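Local structure of PKS_KS domain-containing protein (Photorhabdus luminescens subsp. laumondii, 6SMO) at residues G228-L233 / F258-G263; S362-T367 / A372-I377. The protein probably acts as a 3-oxoacyl-[acyl-carrier-protein] synthase, a thiolase-fold ketosynthase that lengthens acyl chains, and binds a pentaoxo-dodecanal chain. One frame throughout, in Å; residues are numbered along the deposited sequence.

Contact 1: residues G228-L233 / F258-G263; sequences GSFEAL and FVIAEG. With LKZ (3,5,7,9,11-pentakis(oxidanylidene)dodecanal), chain H.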
loop_
_atom_site.group_PDB
_atom_site.type_symbol
_atom_site.label_atom_id
_atom_site.label_comp_id
_atom_site.label_asym_id
_atom_site.label_seq_id
_atom_site.Cartn_x
_atom_site.Cartn_y
_atom_site.Cartn_z
ATOM N N GLY B 228 6.726 -14.119 11.524
ATOM C CA GLY B 228 7.902 -14.849 11.012
ATOM C C GLY B 228 8.644 -14.070 9.937
ATOM O O GLY B 228 9.887 -14.163 9.897
ATOM N N SER B 229 7.914 -13.334 9.091
ATOM C CA SER B 229 8.466 -12.508 7.983
ATOM C C SER B 229 9.385 -11.419 8.550
ATOM O O SER B 229 10.513 -11.275 8.038
ATOM C CB SER B 229 7.366 -11.911 7.144
ATOM O OG SER B 229 6.592 -10.993 7.901
ATOM N N PHE B 230 8.920 -10.711 9.581
ATOM C CA PHE B 230 9.695 -9.621 10.231
ATOM C C PHE B 230 10.803 -10.237 11.083
ATOM O O PHE B 230 11.923 -9.730 11.082
ATOM C CB PHE B 230 8.765 -8.713 11.037
ATOM C CG PHE B 230 7.756 -7.954 10.214
ATOM C CD1 PHE B 230 8.161 -7.023 9.276
ATOM C CD2 PHE B 230 6.401 -8.164 10.379
ATOM C CE1 PHE B 230 7.235 -6.326 8.520
ATOM C CE2 PHE B 230 5.478 -7.473 9.618
ATOM C CZ PHE B 230 5.895 -6.554 8.693
ATOM N N GLU B 231 10.473 -11.316 11.782
ATOM C CA GLU B 231 11.438 -12.087 12.611
ATOM C C GLU B 231 12.647 -12.471 11.749
ATOM O O GLU B 231 13.786 -12.189 12.173
ATOM C CB GLU B 231 10.758 -13.324 13.199
ATOM C CG GLU B 231 11.679 -14.174 14.054
ATOM C CD GLU B 231 12.022 -13.602 15.417
ATOM O OE1 GLU B 231 11.126 -13.018 16.060
ATOM O OE2 GLU B 231 13.187 -13.749 15.837
ATOM N N ALA B 232 12.400 -13.083 10.585
ATOM C CA ALA B 232 13.423 -13.532 9.610
ATOM C C ALA B 232 14.227 -12.332 9.095
ATOM O O ALA B 232 15.451 -12.478 8.911
ATOM C CB ALA B 232 12.764 -14.277 8.474
ATOM N N LEU B 233 13.560 -11.194 8.908
ATOM C CA LEU B 233 14.162 -9.923 8.431
ATOM C C LEU B 233 15.039 -9.321 9.536
ATOM O O LEU B 233 16.045 -8.697 9.214
ATOM C CB LEU B 233 12.993 -8.998 8.087
ATOM C CG LEU B 233 13.347 -7.592 7.617
ATOM C CD1 LEU B 233 14.131 -7.635 6.317
ATOM C CD2 LEU B 233 12.086 -6.773 7.442
ATOM N N PHE B 258 10.885 -3.429 16.719
ATOM C CA PHE B 258 9.477 -3.062 17.029
ATOM C C PHE B 258 8.718 -4.298 17.528
ATOM O O PHE B 258 8.939 -5.403 16.996
ATOM C CB PHE B 258 8.796 -2.409 15.819
ATOM C CG PHE B 258 8.489 -3.313 14.649
ATOM C CD1 PHE B 258 7.346 -4.099 14.635
ATOM C CD2 PHE B 258 9.321 -3.345 13.539
ATOM C CE1 PHE B 258 7.058 -4.917 13.553
ATOM C CE2 PHE B 258 9.031 -4.162 12.457
ATOM C CZ PHE B 258 7.900 -4.945 12.465
ATOM N N VAL B 259 7.860 -4.107 18.535
ATOM C CA VAL B 259 6.883 -5.123 19.027
ATOM C C VAL B 259 5.652 -5.059 18.116
ATOM O O VAL B 259 4.960 -4.023 18.146
ATOM C CB VAL B 259 6.506 -4.884 20.503
ATOM C CG1 VAL B 259 5.365 -5.784 20.957
ATOM C CG2 VAL B 259 7.706 -5.043 21.422
ATOM N N ILE B 260 5.400 -6.117 17.337
ATOM C CA ILE B 260 4.251 -6.201 16.384
ATOM C C ILE B 260 2.945 -6.204 17.186
ATOM O O ILE B 260 2.938 -6.749 18.308
ATOM C CB ILE B 260 4.369 -7.428 15.457
ATOM C CG1 ILE B 260 3.430 -7.312 14.253
ATOM C CG2 ILE B 260 4.146 -8.726 16.222
ATOM C CD1 ILE B 260 3.800 -8.214 13.099
ATOM N N ALA B 261 1.888 -5.614 16.622
ATOM C CA ALA B 261 0.565 -5.429 17.263
ATOM C C ALA B 261 -0.542 -5.534 16.209
ATOM O O ALA B 261 -0.215 -5.556 15.010
ATOM C CB ALA B 261 0.524 -4.095 17.966
ATOM N N GLU B 262 -1.798 -5.599 16.659
ATOM C CA GLU B 262 -3.015 -5.576 15.802
ATOM C C GLU B 262 -3.920 -4.431 16.266
ATOM O O GLU B 262 -3.658 -3.869 17.350
ATOM C CB GLU B 262 -3.747 -6.921 15.852
ATOM C CG GLU B 262 -4.225 -7.321 17.239
ATOM C CD GLU B 262 -4.999 -8.629 17.303
ATOM O OE1 GLU B 262 -5.407 -9.014 18.416
ATOM O OE2 GLU B 262 -5.191 -9.262 16.243
ATOM N N GLY B 263 -4.939 -4.098 15.471
ATOM C CA GLY B 263 -5.948 -3.076 15.807
ATOM C C GLY B 263 -6.449 -2.336 14.581
ATOM O O GLY B 263 -6.111 -2.748 13.453
HETATM C C4 LKZ H . 4.867 -9.522 5.611
HETATM C C5 LKZ H . 4.550 -8.518 4.532
HETATM C C6 LKZ H . 3.633 -7.350 4.907
HETATM C C7 LKZ H . 4.449 -6.076 4.920
HETATM C C8 LKZ H . 3.758 -4.732 5.180
HETATM C C10 LKZ H . 6.601 -1.220 7.809
HETATM C C22 LKZ H . 3.958 -10.718 5.414
HETATM C C11 LKZ H . 5.468 -1.219 8.803
HETATM O O19 LKZ H . 5.591 -1.650 9.935
HETATM C C3 LKZ H . 5.973 -1.789 6.551
HETATM O O23 LKZ H . 6.046 -1.184 5.496
HETATM C C2 LKZ H . 5.140 -3.070 6.699
HETATM C C9 LKZ H . 4.864 -3.683 5.325
HETATM O O20 LKZ H . 5.563 -3.416 4.368
HETATM O O21 LKZ H . 5.650 -6.133 4.777
HETATM O O22 LKZ H . 4.997 -8.669 3.406
HETATM O O24 LKZ H . 4.312 -11.715 4.802
HETATM C C23 LKZ H . 2.576 -10.604 6.028
#
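Phe258 drives the edge of its ring into one face of Phe230, a T-shaped pair in which the centroids stand 5.3 Å apart and the planes meet at 75°. The touching edge is a single carbon, Phe258 CZ, which sits 3.8 Å from Phe230 CG and lands toward the rim of the face instead of over its middle. Phe230 offers that face because its CG lies anti to the carbonyl carbon (chi1 -65°), carrying the ring off helix 224-233 toward the 258-263 loop. Ile260 completes this closely packed side: the end of its extended chain, CD1, reaches Phe230 CD2 at 3.8 Å from an oblique direction. Only carbon meets carbon between the two segments, with no hydrogen bond across. In this ketosynthase of the thiolase superfamily, helix 224-233 supplies Ser229 and Phe230 to the ligand pocket, and the loop before strand 263-271 backs Phe230 from the face that Phe258 meets. In contrast to that carbon-only side, the ligand-facing side of Phe230 is more polar. Ser229 OG lies beyond the opposite face, also toward the rim, while its hydroxyl is bonded to Ser226 O. Oxygen O21 of the bound pentaoxo-dodecanal (LKZ) approaches Phe230 CZ obliquely, at 3.9 Å, and LKZ also runs past Ser229 OG. Phe258 also forms an edge-to-face pair with His369, and Val129 of the Ketoacyl_synth_N domain-containing partner chain packs on Ser229.

Contact 2: residues S362-T367 / A372-I377; sequences SLKSMT and AAANAI
Two torsions bring Leu363 to Ile377: chi1 (-162°) sets its CG anti to the backbone N, and chi2 (76°) then directs CD2 at the helix. In Ile377 the branch methyl CG2 is itself anti to N. Leu363 CD2 meets Ile377 CG2 at 3.8 Å, the side chains crossing at about a right angle. Lys364 works differently. Its extended second and third torsions carry CE to Ala374 CB, at 3.8 Å, and the bend at chi4 (69°) then turns NZ. That NZ is bonded to His332 O, forms a salt bridge with Glu378, and donates a hydrogen bond to a water 2.9 Å away; the same water donates to Asn375 OD1 at 2.7 Å, bridging the segments where no direct hydrogen bond does. Asn375 is itself fixed at both ends, with ND2 on Cys191 O and OD1 also bonded to Ser425 OG. Backbone and side-chain bonds together hold the weakly bonded helix 364-367. Leu363 O accepts from Met366 N, Thr367 N and Thr367 OG1, the hydroxyl approaching at 2.7 Å from above the carbonyl plane, while Ser365 OG donates to Ser362 O and Ser362 OG takes a weak capping bond from Lys364 N. Phe47 of helix 44-53 covers both Leu363 and Ile377. The start of helix 372-388 lies against strand 212-219 through small alanines, consistent with a central-layer helix of the thiolase fold. The chemistry divides Lys364 in two: its alkyl stem rests on Ala374, whereas NZ is positioned by His332, Glu378 and water, in a side chain about 7 Å from the bound LKZ.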
loop_
_atom_site.group_PDB
_atom_site.type_symbol
_atom_site.label_atom_id
_atom_site.label_comp_id
_atom_site.label_asym_id
_atom_site.label_seq_id
_atom_site.Cartn_x
_atom_site.Cartn_y
_atom_site.Cartn_z
ATOM N N SER B 362 5.823 8.726 20.913
ATOM C CA SER B 362 5.473 7.518 20.124
ATOM C C SER B 362 4.468 6.678 20.922
ATOM O O SER B 362 4.782 6.334 22.078
ATOM C CB SER B 362 6.705 6.719 19.789
ATOM O OG SER B 362 6.365 5.528 19.094
ATOM N N LEU B 363 3.311 6.370 20.329
ATOM C CA LEU B 363 2.243 5.552 20.963
ATOM C C LEU B 363 2.648 4.072 20.947
ATOM O O LEU B 363 2.092 3.304 21.755
ATOM C CB LEU B 363 0.922 5.764 20.219
ATOM C CG LEU B 363 -0.335 5.347 20.983
ATOM C CD1 LEU B 363 -0.679 6.365 22.058
ATOM C CD2 LEU B 363 -1.510 5.154 20.038
ATOM N N LYS B 364 3.587 3.698 20.069
ATOM C CA LYS B 364 4.042 2.295 19.859
ATOM C C LYS B 364 4.769 1.765 21.104
ATOM O O LYS B 364 5.005 0.543 21.156
ATOM C CB LYS B 364 4.945 2.201 18.625
ATOM C CG LYS B 364 4.260 2.481 17.294
ATOM C CD LYS B 364 5.173 2.292 16.101
ATOM C CE LYS B 364 4.507 2.573 14.770
ATOM N NZ LYS B 364 4.211 4.012 14.586
ATOM N N SER B 365 5.115 2.634 22.061
ATOM C CA SER B 365 5.705 2.257 23.375
ATOM C C SER B 365 4.664 1.528 24.237
ATOM O O SER B 365 5.074 0.699 25.073
ATOM C CB SER B 365 6.259 3.461 24.094
ATOM O OG SER B 365 5.244 4.423 24.338
ATOM N N MET B 366 3.377 1.841 24.047
ATOM C CA MET B 366 2.233 1.236 24.783
ATOM C C MET B 366 1.501 0.228 23.887
ATOM O O MET B 366 1.195 -0.877 24.377
ATOM C CB MET B 366 1.247 2.318 25.233
ATOM C CG MET B 366 1.875 3.367 26.129
ATOM S SD MET B 366 0.673 4.562 26.760
ATOM C CE MET B 366 1.025 5.975 25.716
ATOM N N THR B 367 1.225 0.600 22.632
ATOM C CA THR B 367 0.367 -0.160 21.681
ATOM C C THR B 367 1.175 -1.223 20.926
ATOM O O THR B 367 0.571 -2.245 20.542
ATOM C CB THR B 367 -0.307 0.774 20.667
ATOM O OG1 THR B 367 0.695 1.624 20.105
ATOM C CG2 THR B 367 -1.409 1.613 21.277
ATOM N N ALA B 372 0.087 -0.422 9.137
ATOM C CA ALA B 372 -0.801 0.625 8.586
ATOM C C ALA B 372 -1.764 1.109 9.672
ATOM O O ALA B 372 -1.956 2.322 9.788
ATOM C CB ALA B 372 -1.569 0.058 7.426
ATOM N N ALA B 373 -2.277 0.189 10.491
ATOM C CA ALA B 373 -3.238 0.520 11.565
ATOM C C ALA B 373 -2.638 1.488 12.596
ATOM O O ALA B 373 -3.402 2.278 13.142
ATOM C CB ALA B 373 -3.777 -0.737 12.191
ATOM N N ALA B 374 -1.331 1.407 12.859
ATOM C CA ALA B 374 -0.633 2.267 13.841
ATOM C C ALA B 374 -0.787 3.743 13.473
ATOM O O ALA B 374 -0.953 4.536 14.384
ATOM C CB ALA B 374 0.822 1.891 13.897
ATOM N N ASN B 375 -0.732 4.088 12.188
ATOM C CA ASN B 375 -0.893 5.503 11.764
ATOM C C ASN B 375 -2.264 6.032 12.183
ATOM O O ASN B 375 -2.314 7.127 12.721
ATOM C CB ASN B 375 -0.796 5.655 10.250
ATOM C CG ASN B 375 0.501 5.128 9.695
ATOM O OD1 ASN B 375 1.523 5.174 10.364
ATOM N ND2 ASN B 375 0.468 4.639 8.471
ATOM N N ALA B 376 -3.313 5.250 11.938
ATOM C CA ALA B 376 -4.730 5.585 12.212
ATOM C C ALA B 376 -4.970 5.671 13.724
ATOM O O ALA B 376 -5.601 6.652 14.160
ATOM C CB ALA B 376 -5.636 4.564 11.569
ATOM N N ILE B 377 -4.484 4.685 14.487
ATOM C CA ILE B 377 -4.651 4.604 15.972
ATOM C C ILE B 377 -3.964 5.821 16.610
ATOM O O ILE B 377 -4.562 6.420 17.525
ATOM C CB ILE B 377 -4.113 3.267 16.530
ATOM C CG1 ILE B 377 -4.904 2.068 15.998
ATOM C CG2 ILE B 377 -4.095 3.282 18.052
ATOM C CD1 ILE B 377 -4.163 0.753 16.089
HETATM O O HOH W 1 2.685 5.764 12.781
#

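How the contacts relate
From the N terminus, contact 1 comes first. Helix 224-233 is followed by 24 residues without helix or strand, and residues 258-263 close that long loop just before strand 263-271 enters the large mixed sheet. Contact 2 opens later, in the C-terminal half: residues 362-367 follow strand 360-361, and after four intervening residues helix 372-388 comes back against them. The two therefore lie in series, neither nested nor crossed, with centres about 14 Å apart, and they touch. Ala261 packs on Thr367, and Gly263 on Ala373 and Ile377, while His369, between the segments of contact 2, bonds to the backbone of Val259 and Ala261. The loop 258-263 is thus tied to the start of helix 372-388.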